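Local coordinates for methyltransferase-like protein (Saccharopolyspora spinosa, PDB 4PNE), which catalyses a [4+2] cycloaddition in spinosyn biosynthesis and is built like an S-adenosylmethionine-dependent methyltransferase, holding S-adenosyl-L-homocysteine in its pocket, at residues S169-S174 against V195-K200; D239-S244 against Y292-A297. All coordinates share one frame; numbering follows the deposited sequence.

In the fold
Contacts 1 and 2 share the seven-stranded mixed sheet of a class I methyltransferase fold, contact 1 joining a loop to strand 191-200; their centres are 12 Å apart. Strand 191-200 is the neighbour of strand 290-298, which in contact 2 pairs with the outermost strand 236-242. The two contacts touch: Val195 O lies 2.8 Å from Leu295 N, a probable hydrogen bond, and the hydroxyls Thr196 OG1 and Tyr292 OH are hydrogen-bonded at 3.0 Å, Tyr292 OH also bonding to Gln168 OE1. Contact 1 reaches S-adenosyl-L-homocysteine directly through Ser169, Glu172 and Met173. Contact 2 stands further back, the side chain of Tyr292 about 7 Å from the ligand and about 4 Å from that of His61, which binds it.

Contact 1 of 2, residues S169-S174 against V195-K200; sequences SLLEMS and VTEVVK. With SAH (S-adenosyl-L-homocysteine), chain C.
Leu171 and Glu197 make the broadest meeting of segment 169-174 with strand 195-200. The CB and CG of Leu171 lie against the carboxylate end of Glu197, with Leu171 CB 3.7 Å and Leu171 CG 3.6 Å from Glu197 OE1. A second apolar contact joins Leu170 CD1 to Val195 CG1 at 4.1 Å, these two side chains crossing at about a right angle.

No direct hydrogen bond spans the segments; a water does so instead. It accepts from Leu170 N at 2.9 Å and can donate to Glu197 OE1 at 3.1 Å. A bend at chi2 (50°) turns the Glu197 carboxylate back over its own strand, where Val198 N bonds to Glu197 OE2 at 3.0 Å, meeting the anti side 26° out of the carboxylate plane. One oxygen can thus take the water while the other holds the backbone, which should restrain the group's rotation.

The other face of the 3-10 turn 170-172 borders S-adenosyl-L-homocysteine. Glu172 OE1 comes within 3.2 Å of the ligand's C5', and Ser169 CB within 3.4 Å of its ribose O4'. Met173 sets CG and CE against the adenine, whereas Ser169 OG is bonded to Val99 O and Glu172 OE2 to Tyr43 OH.

The turn, which follows strand 161-167, lies between the adenosine end of the ligand and strand 191-200. Leu170 also touches Ile180 of helix 176-186, and beyond Glu197 and Val195 the sheet continues into strand 290-298.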
ATOM      1  N   SER A 169      -0.674  -1.933   2.698  1.00  9.61           N
ATOM      2  CA  SER A 169      -1.978  -2.554   2.924  1.00 11.13           C
ATOM      3  C   SER A 169      -2.041  -3.471   4.154  1.00 11.32           C
ATOM      4  O   SER A 169      -3.076  -3.541   4.799  1.00 14.45           O
ATOM      5  CB  SER A 169      -2.406  -3.318   1.683  1.00 12.13           C
ATOM      6  OG  SER A 169      -1.480  -4.338   1.420  1.00 11.98           O
ATOM      7  N   LEU A 170      -0.955  -4.163   4.508  1.00 10.53           N
ATOM      8  CA  LEU A 170      -1.046  -5.157   5.578  1.00 14.23           C
ATOM      9  C   LEU A 170      -1.428  -4.550   6.919  1.00 14.55           C
ATOM     10  O   LEU A 170      -2.169  -5.153   7.689  1.00 14.99           O
ATOM     11  CB  LEU A 170       0.290  -5.910   5.719  1.00 15.16           C
ATOM     12  CG  LEU A 170       0.688  -6.802   4.545  1.00 13.17           C
ATOM     13  CD1 LEU A 170       2.033  -7.415   4.768  1.00 16.15           C
ATOM     14  CD2 LEU A 170      -0.351  -7.891   4.357  1.00 21.61           C
ATOM     15  N   LEU A 171      -0.942  -3.360   7.228  1.00 13.47           N
ATOM     16  CA  LEU A 171      -1.210  -2.827   8.553  1.00 16.80           C
ATOM     17  C   LEU A 171      -2.639  -2.296   8.702  1.00 18.03           C
ATOM     18  O   LEU A 171      -3.095  -2.047   9.806  1.00 17.74           O
ATOM     19  CB  LEU A 171      -0.193  -1.748   8.908  1.00 14.57           C
ATOM     20  CG  LEU A 171       1.222  -2.259   9.180  1.00 12.30           C
ATOM     21  CD1 LEU A 171       2.086  -1.107   9.651  1.00 17.57           C
ATOM     22  CD2 LEU A 171       1.261  -3.355  10.248  1.00 17.13           C
ATOM     23  N   GLU A 172      -3.369  -2.210   7.601  1.00 15.27           N
ATOM     24  CA  GLU A 172      -4.788  -1.841   7.655  1.00 16.06           C
ATOM     25  C   GLU A 172      -5.703  -2.997   7.981  1.00 16.04           C
ATOM     26  O   GLU A 172      -6.894  -2.810   8.181  1.00 20.11           O
ATOM     27  CB  GLU A 172      -5.233  -1.251   6.324  1.00 15.98           C
ATOM     28  CG  GLU A 172      -4.580   0.058   6.072  1.00 18.81           C
ATOM     29  CD  GLU A 172      -5.127   0.778   4.869  1.00 18.99           C
ATOM     30  OE1 GLU A 172      -5.899   0.191   4.080  1.00 17.58           O
ATOM     31  OE2 GLU A 172      -4.788   1.950   4.745  1.00 18.99           O
ATOM     32  N   MET A 173      -5.167  -4.199   7.998  1.00 16.25           N
ATOM     33  CA  MET A 173      -6.002  -5.367   8.138  1.00 18.09           C
ATOM     34  C   MET A 173      -6.221  -5.739   9.587  1.00 16.78           C
ATOM     35  O   MET A 173      -5.326  -5.558  10.393  1.00 16.47           O
ATOM     36  CB  MET A 173      -5.378  -6.506   7.371  1.00 17.92           C
ATOM     37  CG  MET A 173      -5.119  -6.078   5.951  1.00 22.92           C
ATOM     38  SD  MET A 173      -4.534  -7.424   4.963  1.00 19.90           S
ATOM     39  CE  MET A 173      -4.270  -6.585   3.393  1.00 14.45           C
ATOM     40  N   SER A 174      -7.396  -6.274   9.917  1.00 19.86           N
ATOM     41  CA  SER A 174      -7.684  -6.584  11.313  1.00 20.38           C
ATOM     42  C   SER A 174      -6.743  -7.676  11.796  1.00 19.47           C
ATOM     43  O   SER A 174      -6.280  -7.636  12.923  1.00 21.42           O
ATOM     44  CB  SER A 174      -9.148  -6.989  11.508  1.00 25.58           C
ATOM     45  OG  SER A 174      -9.501  -8.129  10.751  1.00 24.47           O
ATOM     46  N   VAL A 195       6.762  -5.843   0.088  1.00 11.54           N
ATOM     47  CA  VAL A 195       5.986  -5.115   1.074  1.00  9.47           C
ATOM     48  C   VAL A 195       6.562  -3.742   1.352  1.00 12.57           C
ATOM     49  O   VAL A 195       7.768  -3.611   1.569  1.00 11.94           O
ATOM     50  CB  VAL A 195       5.936  -5.883   2.415  1.00 10.36           C
ATOM     51  CG1 VAL A 195       5.245  -5.103   3.550  1.00 13.12           C
ATOM     52  CG2 VAL A 195       5.366  -7.300   2.228  1.00 11.94           C
ATOM     53  N   THR A 196       5.714  -2.712   1.366  1.00 11.45           N
ATOM     54  CA  THR A 196       6.141  -1.439   1.917  1.00  9.77           C
ATOM     55  C   THR A 196       5.212  -1.026   3.009  1.00 12.78           C
ATOM     56  O   THR A 196       4.010  -1.362   3.022  1.00 11.47           O
ATOM     57  CB  THR A 196       6.270  -0.338   0.873  1.00 13.13           C
ATOM     58  OG1 THR A 196       4.982   0.080   0.414  1.00 12.22           O
ATOM     59  CG2 THR A 196       7.104  -0.797  -0.312  1.00 13.10           C
ATOM     60  N   GLU A 197       5.771  -0.291   3.964  1.00 11.41           N
ATOM     61  CA  GLU A 197       4.939   0.122   5.053  1.00 11.24           C
ATOM     62  C   GLU A 197       5.513   1.319   5.772  1.00 10.59           C
ATOM     63  O   GLU A 197       6.752   1.510   5.852  1.00 10.90           O
ATOM     64  CB  GLU A 197       4.730  -1.040   6.012  1.00 14.28           C
ATOM     65  CG  GLU A 197       3.542  -0.889   6.898  1.00 23.42           C
ATOM     66  CD  GLU A 197       2.261  -0.528   6.143  1.00 14.45           C
ATOM     67  OE1 GLU A 197       1.613  -1.486   5.647  1.00 22.40           O
ATOM     68  OE2 GLU A 197       1.930   0.673   6.109  1.00 24.69           O
ATOM     69  N   VAL A 198       4.594   2.134   6.275  1.00  9.55           N
ATOM     70  CA  VAL A 198       4.876   3.140   7.298  1.00 12.77           C
ATOM     71  C   VAL A 198       5.040   2.456   8.643  1.00 11.44           C
ATOM     72  O   VAL A 198       4.141   1.736   9.078  1.00 10.52           O
ATOM     73  CB  VAL A 198       3.741   4.202   7.377  1.00 12.78           C
ATOM     74  CG1 VAL A 198       3.988   5.214   8.474  1.00 16.82           C
ATOM     75  CG2 VAL A 198       3.568   4.904   6.023  1.00 11.81           C
ATOM     76  N   VAL A 199       6.183   2.666   9.279  1.00 11.59           N
ATOM     77  CA  VAL A 199       6.517   2.013  10.552  1.00 10.39           C
ATOM     78  C   VAL A 199       6.927   3.025  11.621  1.00 10.73           C
ATOM     79  O   VAL A 199       7.224   4.160  11.331  1.00 12.06           O
ATOM     80  CB  VAL A 199       7.659   0.989  10.394  1.00 13.23           C
ATOM     81  CG1 VAL A 199       7.224  -0.159   9.500  1.00 13.57           C
ATOM     82  CG2 VAL A 199       8.924   1.636   9.829  1.00 12.11           C
ATOM     83  N   LYS A 200       6.957   2.595  12.871  1.00 11.99           N
ATOM     84  CA  LYS A 200       7.723   3.341  13.860  1.00 11.78           C
ATOM     85  C   LYS A 200       9.199   3.127  13.543  1.00 10.09           C
ATOM     86  O   LYS A 200       9.624   1.973  13.392  1.00 13.61           O
ATOM     87  CB  LYS A 200       7.368   2.844  15.260  1.00 14.54           C
ATOM     88  CG  LYS A 200       7.989   3.672  16.367  1.00 17.72           C
ATOM     89  CD  LYS A 200       7.424   3.247  17.707  1.00 18.36           C
ATOM     90  CE  LYS A 200       7.757   4.254  18.800  1.00 27.61           C
ATOM     91  NZ  LYS A 200       9.200   4.268  19.088  1.00 29.35           N
TER
HETATM   92  N   SAH C 301      -1.264  -0.314  -2.739  1.00 14.33           N
HETATM   93  CA  SAH C 301      -2.032   0.887  -3.084  1.00 14.15           C
HETATM   94  CB  SAH C 301      -3.007   1.341  -2.001  1.00 12.04           C
HETATM   95  CG  SAH C 301      -2.529   1.386  -0.571  1.00 15.82           C
HETATM   96  SD  SAH C 301      -3.777   2.121   0.495  1.00 13.88           S
HETATM   97  C   SAH C 301      -1.082   2.001  -3.429  1.00 15.95           C
HETATM   98  O   SAH C 301      -1.496   2.980  -4.024  1.00 14.49           O
HETATM   99  OXT SAH C 301       0.121   1.869  -3.187  1.00 12.84           O
HETATM  100  C5' SAH C 301      -4.315   0.598   1.314  1.00 13.54           C
HETATM  101  C4' SAH C 301      -5.123  -0.331   0.419  1.00 13.18           C
HETATM  102  O4' SAH C 301      -5.300  -1.583   1.069  1.00 13.04           O
HETATM  103  C3' SAH C 301      -6.523   0.167   0.105  1.00 13.27           C
HETATM  104  O3' SAH C 301      -6.702  -0.030  -1.285  1.00 13.01           O
HETATM  105  C2' SAH C 301      -7.424  -0.727   0.941  1.00 12.47           C
HETATM  106  O2' SAH C 301      -8.760  -0.912   0.477  1.00 14.47           O
HETATM  107  C1' SAH C 301      -6.624  -2.028   0.935  1.00 11.84           C
HETATM  108  N9  SAH C 301      -7.029  -2.951   2.012  1.00 12.01           N
HETATM  109  C8  SAH C 301      -7.198  -2.734   3.341  1.00 17.45           C
HETATM  110  N7  SAH C 301      -7.625  -3.870   3.938  1.00 13.74           N
HETATM  111  C5  SAH C 301      -7.744  -4.811   2.981  1.00 11.02           C
HETATM  112  C6  SAH C 301      -8.152  -6.129   3.005  1.00 15.50           C
HETATM  113  N6  SAH C 301      -8.506  -6.727   4.133  1.00 16.07           N
HETATM  114  N1  SAH C 301      -8.147  -6.840   1.859  1.00 11.53           N
HETATM  115  C2  SAH C 301      -7.767  -6.267   0.663  1.00 13.25           C
HETATM  116  N3  SAH C 301      -7.409  -4.950   0.618  1.00 14.60           N
HETATM  117  C4  SAH C 301      -7.371  -4.248   1.773  1.00 11.18           C
HETATM  118  O   HOH W   1       1.672  -3.633   3.467  1.00 14.91           O

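Contact 2 of 2, residues D239-S244 against Y292-A297; sequences DWEDVS and YAILTA
An antiparallel pair at the margin of the methyltransferase sheet forms this contact, outermost strand 236-242 against strand 290-298, their segments 239-242 and 292-297 being 174° apart in direction. Asp239 with Thr296 and Glu241 with Ile294 are hydrogen-bonded pairs; the bond from Glu241 N to Ile294 O measures 2.9 Å. Trp240-Leu295 and Asp242-Ala293 are the non-hydrogen-bonded pairs between and beyond them.

On the Trp240 face, the indole lies alongside Leu295, Trp240 CD1 being 3.3 Å from Leu295 CD2, and Trp240 NE1 reaches Tyr292 O through a water in the ring plane. On the Glu241 face, Glu241 OE2 receives a 2.8 Å bond from a second water and forms a salt bridge with Arg87 of helix 73-88. Past the paired strand, Val243 CG2 approaches the edge of the Tyr292 ring at Tyr292 CD2, 3.6 Å away, and Val243 CG1 packs on Ile294 CD1 at 3.9 Å.

Where the ladder ends, Asp242 closes an Asx turn. Its OD1 accepts Ser244 N at 3.0 Å and, through the syn lone pair, Ser244 OG at 2.6 Å. Ser244 OG, donating to Asp242 OD1, accepts from Tyr292 N at 2.9 Å. The hydroxyl thus extends the pairing past the last backbone bond, from Val243 N to Tyr292 O, its O-H probably held toward the carboxylate.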
ATOM      1  N   ASP A 239      15.353  -9.333   1.688  1.00 17.76           N
ATOM      2  CA  ASP A 239      15.932  -8.013   1.891  1.00 16.87           C
ATOM      3  C   ASP A 239      15.016  -7.140   2.722  1.00 16.93           C
ATOM      4  O   ASP A 239      13.803  -7.209   2.606  1.00 15.42           O
ATOM      5  CB  ASP A 239      16.183  -7.364   0.529  1.00 20.92           C
ATOM      6  CG  ASP A 239      17.187  -6.233   0.582  1.00 31.28           C
ATOM      7  OD1 ASP A 239      18.082  -6.266   1.451  1.00 30.09           O
ATOM      8  OD2 ASP A 239      17.090  -5.321  -0.266  1.00 40.33           O
ATOM      9  N   TRP A 240      15.617  -6.306   3.549  1.00 14.38           N
ATOM     10  CA  TRP A 240      14.957  -5.190   4.212  1.00 11.82           C
ATOM     11  C   TRP A 240      15.800  -3.960   3.939  1.00 13.43           C
ATOM     12  O   TRP A 240      17.022  -3.988   4.107  1.00 13.91           O
ATOM     13  CB  TRP A 240      14.845  -5.428   5.719  1.00 11.69           C
ATOM     14  CG  TRP A 240      14.448  -4.247   6.648  1.00 14.75           C
ATOM     15  CD1 TRP A 240      13.744  -3.122   6.323  1.00 16.14           C
ATOM     16  CD2 TRP A 240      14.755  -4.125   8.043  1.00 13.35           C
ATOM     17  NE1 TRP A 240      13.590  -2.315   7.434  1.00 17.53           N
ATOM     18  CE2 TRP A 240      14.208  -2.910   8.500  1.00 16.17           C
ATOM     19  CE3 TRP A 240      15.434  -4.937   8.953  1.00 19.12           C
ATOM     20  CZ2 TRP A 240      14.322  -2.488   9.839  1.00 18.23           C
ATOM     21  CZ3 TRP A 240      15.539  -4.517  10.280  1.00 19.70           C
ATOM     22  CH2 TRP A 240      14.993  -3.297  10.704  1.00 18.52           C
ATOM     23  N   GLU A 241      15.162  -2.883   3.515  1.00 12.35           N
ATOM     24  CA  GLU A 241      15.823  -1.605   3.370  1.00 14.88           C
ATOM     25  C   GLU A 241      15.037  -0.640   4.196  1.00 13.47           C
ATOM     26  O   GLU A 241      13.826  -0.513   4.000  1.00 11.39           O
ATOM     27  CB  GLU A 241      15.837  -1.143   1.931  1.00 13.70           C
ATOM     28  CG  GLU A 241      16.282  -2.175   0.909  1.00 21.78           C
ATOM     29  CD  GLU A 241      15.777  -1.817  -0.483  1.00 39.06           C
ATOM     30  OE1 GLU A 241      16.243  -0.782  -1.018  1.00 46.26           O
ATOM     31  OE2 GLU A 241      14.880  -2.529  -1.015  1.00 32.37           O
ATOM     32  N   ASP A 242      15.705   0.015   5.117  1.00 12.77           N
ATOM     33  CA  ASP A 242      15.104   1.115   5.862  1.00 12.82           C
ATOM     34  C   ASP A 242      15.321   2.362   5.042  1.00 11.02           C
ATOM     35  O   ASP A 242      16.442   2.816   4.857  1.00 12.51           O
ATOM     36  CB  ASP A 242      15.717   1.232   7.267  1.00 11.97           C
ATOM     37  CG  ASP A 242      15.200   2.415   8.031  1.00 12.74           C
ATOM     38  OD1 ASP A 242      14.436   3.237   7.482  1.00 12.00           O
ATOM     39  OD2 ASP A 242      15.518   2.515   9.216  1.00 14.80           O
ATOM     40  N   VAL A 243      14.228   2.939   4.529  1.00 12.42           N
ATOM     41  CA  VAL A 243      14.339   4.073   3.613  1.00 11.98           C
ATOM     42  C   VAL A 243      13.656   5.312   4.239  1.00 14.11           C
ATOM     43  O   VAL A 243      13.175   6.188   3.552  1.00 13.06           O
ATOM     44  CB  VAL A 243      13.744   3.743   2.215  1.00 13.36           C
ATOM     45  CG1 VAL A 243      14.478   2.538   1.573  1.00 13.98           C
ATOM     46  CG2 VAL A 243      12.222   3.429   2.261  1.00 12.92           C
ATOM     47  N   SER A 244      13.598   5.337   5.555  1.00 12.85           N
ATOM     48  CA  SER A 244      12.982   6.454   6.257  1.00 12.75           C
ATOM     49  C   SER A 244      13.579   7.803   5.840  1.00 10.39           C
ATOM     50  O   SER A 244      12.857   8.798   5.768  1.00 11.53           O
ATOM     51  CB  SER A 244      13.149   6.301   7.758  1.00 10.86           C
ATOM     52  OG  SER A 244      12.690   5.054   8.182  1.00 14.49           O
ATOM     53  N   TYR A 292      10.059   4.255   7.365  1.00 10.92           N
ATOM     54  CA  TYR A 292       9.513   3.529   6.215  1.00 11.61           C
ATOM     55  C   TYR A 292      10.383   2.329   5.862  1.00 10.62           C
ATOM     56  O   TYR A 292      11.610   2.398   5.923  1.00 12.05           O
ATOM     57  CB  TYR A 292       9.394   4.470   5.020  1.00 12.26           C
ATOM     58  CG  TYR A 292       8.339   4.050   4.035  1.00 11.96           C
ATOM     59  CD1 TYR A 292       7.017   4.402   4.232  1.00 12.59           C
ATOM     60  CD2 TYR A 292       8.647   3.263   2.926  1.00 13.52           C
ATOM     61  CE1 TYR A 292       6.035   4.017   3.354  1.00 11.76           C
ATOM     62  CE2 TYR A 292       7.671   2.866   2.042  1.00 11.97           C
ATOM     63  CZ  TYR A 292       6.364   3.242   2.251  1.00 11.15           C
ATOM     64  OH  TYR A 292       5.377   2.849   1.373  1.00 10.85           O
ATOM     65  N   ALA A 293       9.739   1.227   5.461  1.00  9.69           N
ATOM     66  CA  ALA A 293      10.431  -0.037   5.145  1.00 11.52           C
ATOM     67  C   ALA A 293      10.032  -0.570   3.785  1.00 10.54           C
ATOM     68  O   ALA A 293       8.857  -0.493   3.411  1.00 10.34           O
ATOM     69  CB  ALA A 293      10.127  -1.088   6.235  1.00 11.47           C
ATOM     70  N   ILE A 294      11.017  -1.038   3.017  1.00 10.55           N
ATOM     71  CA  ILE A 294      10.786  -1.857   1.853  1.00  9.08           C
ATOM     72  C   ILE A 294      11.311  -3.253   2.153  1.00 12.94           C
ATOM     73  O   ILE A 294      12.489  -3.411   2.500  1.00 12.86           O
ATOM     74  CB  ILE A 294      11.478  -1.300   0.579  1.00 11.29           C
ATOM     75  CG1 ILE A 294      11.073   0.159   0.337  1.00 12.75           C
ATOM     76  CG2 ILE A 294      11.144  -2.169  -0.626  1.00 17.25           C
ATOM     77  CD1 ILE A 294      11.890   0.808  -0.805  1.00 14.22           C
ATOM     78  N   LEU A 295      10.427  -4.248   2.138  1.00 11.61           N
ATOM     79  CA  LEU A 295      10.772  -5.646   2.408  1.00 10.34           C
ATOM     80  C   LEU A 295      10.531  -6.520   1.174  1.00 14.10           C
ATOM     81  O   LEU A 295       9.504  -6.395   0.502  1.00 12.84           O
ATOM     82  CB  LEU A 295       9.936  -6.176   3.578  1.00 12.69           C
ATOM     83  CG  LEU A 295       9.766  -5.243   4.798  1.00 19.10           C
ATOM     84  CD1 LEU A 295       8.826  -5.844   5.844  1.00 22.57           C
ATOM     85  CD2 LEU A 295      11.124  -4.879   5.411  1.00 20.64           C
ATOM     86  N   THR A 296      11.462  -7.424   0.880  1.00 12.85           N
ATOM     87  CA  THR A 296      11.295  -8.438  -0.157  1.00 10.58           C
ATOM     88  C   THR A 296      11.410  -9.787   0.526  1.00 19.57           C
ATOM     89  O   THR A 296      12.326 -10.046   1.314  1.00 13.59           O
ATOM     90  CB  THR A 296      12.334  -8.289  -1.279  1.00 18.57           C
ATOM     91  OG1 THR A 296      12.370  -6.919  -1.704  1.00 23.26           O
ATOM     92  CG2 THR A 296      12.002  -9.193  -2.465  1.00 20.42           C
ATOM     93  N   ALA A 297      10.440 -10.643   0.253  1.00 13.99           N
ATOM     94  CA  ALA A 297      10.358 -11.944   0.856  1.00 13.82           C
ATOM     95  C   ALA A 297       9.940 -12.921  -0.197  1.00 13.94           C
ATOM     96  O   ALA A 297       9.456 -12.511  -1.259  1.00 13.94           O
ATOM     97  CB  ALA A 297       9.379 -11.945   1.984  1.00 16.55           C
TER
HETATM   98  O   HOH W   2      12.376   0.406   7.925  1.00 16.00           O
HETATM   99  O   HOH W   3      13.639  -4.781   0.075  1.00 17.86           O